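Local coordinates for sorbitol dehydrogenase (PDB 5ITG), which probably oxidises D-sorbitol to L-sorbose as a Rossmann-fold dehydrogenase that uses an NADP cofactor, at residues W55-V60 with G99-Y104. Sequence-based numbering, arbitrary orientation.
Sequences WAIVGV and GALRDY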
ATOM      1  N   TRP A  55     -19.354  14.075  -5.088  1.00 27.22           N
ATOM      2  CA  TRP A  55     -18.099  13.352  -5.203  1.00 26.31           C
ATOM      3  C   TRP A  55     -18.252  11.854  -5.392  1.00 26.41           C
ATOM      4  O   TRP A  55     -17.413  11.073  -4.931  1.00 26.83           O
ATOM      5  CB  TRP A  55     -17.226  13.646  -3.986  1.00 25.25           C
ATOM      6  CG  TRP A  55     -16.812  15.089  -3.921  1.00 24.45           C
ATOM      7  CD1 TRP A  55     -17.312  16.054  -3.093  1.00 23.86           C
ATOM      8  CD2 TRP A  55     -15.815  15.727  -4.724  1.00 23.03           C
ATOM      9  NE1 TRP A  55     -16.684  17.253  -3.329  1.00 24.03           N
ATOM     10  CE2 TRP A  55     -15.760  17.080  -4.326  1.00 23.07           C
ATOM     11  CE3 TRP A  55     -14.960  15.284  -5.742  1.00 21.81           C
ATOM     12  CZ2 TRP A  55     -14.880  17.999  -4.911  1.00 22.18           C
ATOM     13  CZ3 TRP A  55     -14.083  16.195  -6.321  1.00 20.53           C
ATOM     14  CH2 TRP A  55     -14.050  17.539  -5.903  1.00 21.35           C
ATOM     15  N   ALA A  56     -19.323  11.448  -6.069  1.00 25.06           N
ATOM     16  CA  ALA A  56     -19.548  10.033  -6.337  1.00 24.47           C
ATOM     17  C   ALA A  56     -18.391   9.582  -7.206  1.00 21.85           C
ATOM     18  O   ALA A  56     -17.724  10.408  -7.828  1.00 21.21           O
ATOM     19  CB  ALA A  56     -20.868   9.827  -7.074  1.00 24.82           C
ATOM     20  N   ILE A  57     -18.158   8.277  -7.264  1.00 21.99           N
ATOM     21  CA  ILE A  57     -17.048   7.752  -8.054  1.00 20.38           C
ATOM     22  C   ILE A  57     -17.494   6.918  -9.251  1.00 19.52           C
ATOM     23  O   ILE A  57     -18.363   6.067  -9.130  1.00 19.15           O
ATOM     24  CB  ILE A  57     -16.121   6.859  -7.185  1.00 19.20           C
ATOM     25  CG1 ILE A  57     -15.595   7.646  -5.979  1.00 20.18           C
ATOM     26  CG2 ILE A  57     -14.952   6.365  -8.014  1.00 19.02           C
ATOM     27  CD1 ILE A  57     -14.883   6.765  -4.945  1.00 17.27           C
ATOM     28  N   VAL A  58     -16.886   7.172 -10.406  1.00 20.38           N
ATOM     29  CA  VAL A  58     -17.174   6.406 -11.613  1.00 21.70           C
ATOM     30  C   VAL A  58     -15.946   5.521 -11.802  1.00 20.39           C
ATOM     31  O   VAL A  58     -14.855   6.026 -12.052  1.00 19.57           O
ATOM     32  CB  VAL A  58     -17.317   7.310 -12.858  1.00 23.62           C
ATOM     33  CG1 VAL A  58     -17.556   6.451 -14.088  1.00 27.00           C
ATOM     34  CG2 VAL A  58     -18.459   8.297 -12.667  1.00 26.54           C
ATOM     35  N   GLY A  59     -16.117   4.211 -11.672  1.00 20.10           N
ATOM     36  CA  GLY A  59     -14.985   3.311 -11.817  1.00 21.76           C
ATOM     37  C   GLY A  59     -14.728   2.852 -13.239  1.00 23.08           C
ATOM     38  O   GLY A  59     -15.665   2.645 -14.013  1.00 24.92           O
ATOM     39  N   VAL A  60     -13.455   2.684 -13.585  1.00 22.24           N
ATOM     40  CA  VAL A  60     -13.085   2.243 -14.923  1.00 21.21           C
ATOM     41  C   VAL A  60     -12.064   1.112 -14.903  1.00 22.30           C
ATOM     42  O   VAL A  60     -11.017   1.213 -14.261  1.00 21.73           O
ATOM     43  CB  VAL A  60     -12.489   3.404 -15.758  1.00 20.96           C
ATOM     44  CG1 VAL A  60     -12.164   2.919 -17.165  1.00 20.78           C
ATOM     45  CG2 VAL A  60     -13.462   4.563 -15.809  1.00 20.22           C
ATOM     46  N   GLY A  99     -21.955   2.764  -1.066  1.00 25.02           N
ATOM     47  CA  GLY A  99     -22.634   3.330  -2.219  1.00 24.57           C
ATOM     48  C   GLY A  99     -21.876   4.374  -3.029  1.00 24.47           C
ATOM     49  O   GLY A  99     -22.387   4.855  -4.041  1.00 23.68           O
ATOM     50  N   ALA A 100     -20.656   4.712  -2.614  1.00 22.51           N
ATOM     51  CA  ALA A 100     -19.858   5.726  -3.306  1.00 23.15           C
ATOM     52  C   ALA A 100     -19.572   5.469  -4.793  1.00 23.13           C
ATOM     53  O   ALA A 100     -19.486   6.413  -5.580  1.00 22.35           O
ATOM     54  CB  ALA A 100     -18.540   5.949  -2.560  1.00 23.36           C
ATOM     55  N   LEU A 101     -19.414   4.203  -5.166  1.00 22.85           N
ATOM     56  CA  LEU A 101     -19.132   3.826  -6.553  1.00 24.51           C
ATOM     57  C   LEU A 101     -20.461   3.757  -7.295  1.00 25.81           C
ATOM     58  O   LEU A 101     -21.212   2.797  -7.130  1.00 24.99           O
ATOM     59  CB  LEU A 101     -18.442   2.461  -6.587  1.00 22.09           C
ATOM     60  CG  LEU A 101     -17.956   1.906  -7.926  1.00 22.34           C
ATOM     61  CD1 LEU A 101     -16.912   2.833  -8.534  1.00 23.82           C
ATOM     62  CD2 LEU A 101     -17.374   0.525  -7.701  1.00 22.63           C
ATOM     63  N   ARG A 102     -20.745   4.768  -8.114  1.00 26.40           N
ATOM     64  CA  ARG A 102     -22.018   4.827  -8.825  1.00 28.67           C
ATOM     65  C   ARG A 102     -22.064   4.246 -10.232  1.00 30.30           C
ATOM     66  O   ARG A 102     -23.140   4.091 -10.804  1.00 30.08           O
ATOM     67  CB  ARG A 102     -22.533   6.269  -8.846  1.00 29.15           C
ATOM     68  CG  ARG A 102     -23.016   6.777  -7.485  1.00 29.55           C
ATOM     69  CD  ARG A 102     -24.233   5.998  -6.986  1.00 29.32           C
ATOM     70  NE  ARG A 102     -23.872   4.787  -6.248  1.00 31.75           N
ATOM     71  CZ  ARG A 102     -24.361   3.575  -6.500  1.00 32.51           C
ATOM     72  NH1 ARG A 102     -25.236   3.397  -7.482  1.00 33.68           N
ATOM     73  NH2 ARG A 102     -23.983   2.537  -5.762  1.00 32.31           N
ATOM     74  N   ASP A 103     -20.908   3.932 -10.800  1.00 31.89           N
ATOM     75  CA  ASP A 103     -20.881   3.336 -12.126  1.00 32.85           C
ATOM     76  C   ASP A 103     -19.560   2.614 -12.311  1.00 33.73           C
ATOM     77  O   ASP A 103     -18.541   3.008 -11.736  1.00 33.56           O
ATOM     78  CB  ASP A 103     -21.039   4.403 -13.214  1.00 34.04           C
ATOM     79  CG  ASP A 103     -21.692   3.857 -14.481  1.00 37.10           C
ATOM     80  OD1 ASP A 103     -21.626   2.628 -14.714  1.00 35.61           O
ATOM     81  OD2 ASP A 103     -22.265   4.662 -15.247  1.00 38.53           O
ATOM     82  N   TYR A 104     -19.587   1.549 -13.103  1.00 32.07           N
ATOM     83  CA  TYR A 104     -18.394   0.766 -13.385  1.00 32.16           C
ATOM     84  C   TYR A 104     -18.337   0.559 -14.895  1.00 31.45           C
ATOM     85  O   TYR A 104     -19.177  -0.138 -15.467  1.00 30.21           O
ATOM     86  CB  TYR A 104     -18.466  -0.579 -12.662  1.00 34.41           C
ATOM     87  CG  TYR A 104     -17.216  -1.423 -12.779  1.00 37.41           C
ATOM     88  CD1 TYR A 104     -16.847  -2.003 -13.993  1.00 38.57           C
ATOM     89  CD2 TYR A 104     -16.399  -1.644 -11.669  1.00 39.26           C
ATOM     90  CE1 TYR A 104     -15.690  -2.784 -14.098  1.00 40.84           C
ATOM     91  CE2 TYR A 104     -15.243  -2.421 -11.763  1.00 40.33           C
ATOM     92  CZ  TYR A 104     -14.894  -2.987 -12.977  1.00 40.48           C
ATOM     93  OH  TYR A 104     -13.753  -3.749 -13.067  1.00 39.74           O
TER
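I57 and G59 pair with A100, R102 and D103 through three backbone hydrogen bonds that join two parallel strands, whose short axes diverge by 24°. I57 N donates to A100 O, R102 N returns to I57 O, and G59 N meets D103 O, all within 2.7 to 2.9 Å. I57 pairs with L101 but G59 with Y104, two residues on against three, so 99-104 carries one extra residue, as in a beta bulge; the near-helical psi of R102 (-11°) fits this, and D103 N is buried without a partner.

Packing is tight where L101 meets I57 and the G59 backbone. L101 CG stands anti to the backbone N (chi1 -175°), and the side chains of I57 and L101 cross at about a right angle, with L101 CD1 4.1 Å from I57 CG2. The same methyl lies 3.5 Å from G59 N and 3.6 Å from I57 O. The face of V58 and D103 is looser, with a single side-chain contact, V58 CG1 to D103 CB at 4.1 Å. R102 and D103 are partly exposed. A56 CB touches R102 CG at 3.8 Å; beyond CG the arginine bends at chi2 and chi3, and R102 NE donates to G99 O at 2.7 Å, in the guanidinium plane. D103 OD1 forms a salt bridge with K76.

Within the Rossmann-domain sheet, strand 26-31 bonds to the other edge of 56-60, helix 66-77 covers L101 and stacks F75 on Y104, and helix 111-119 packs on V58.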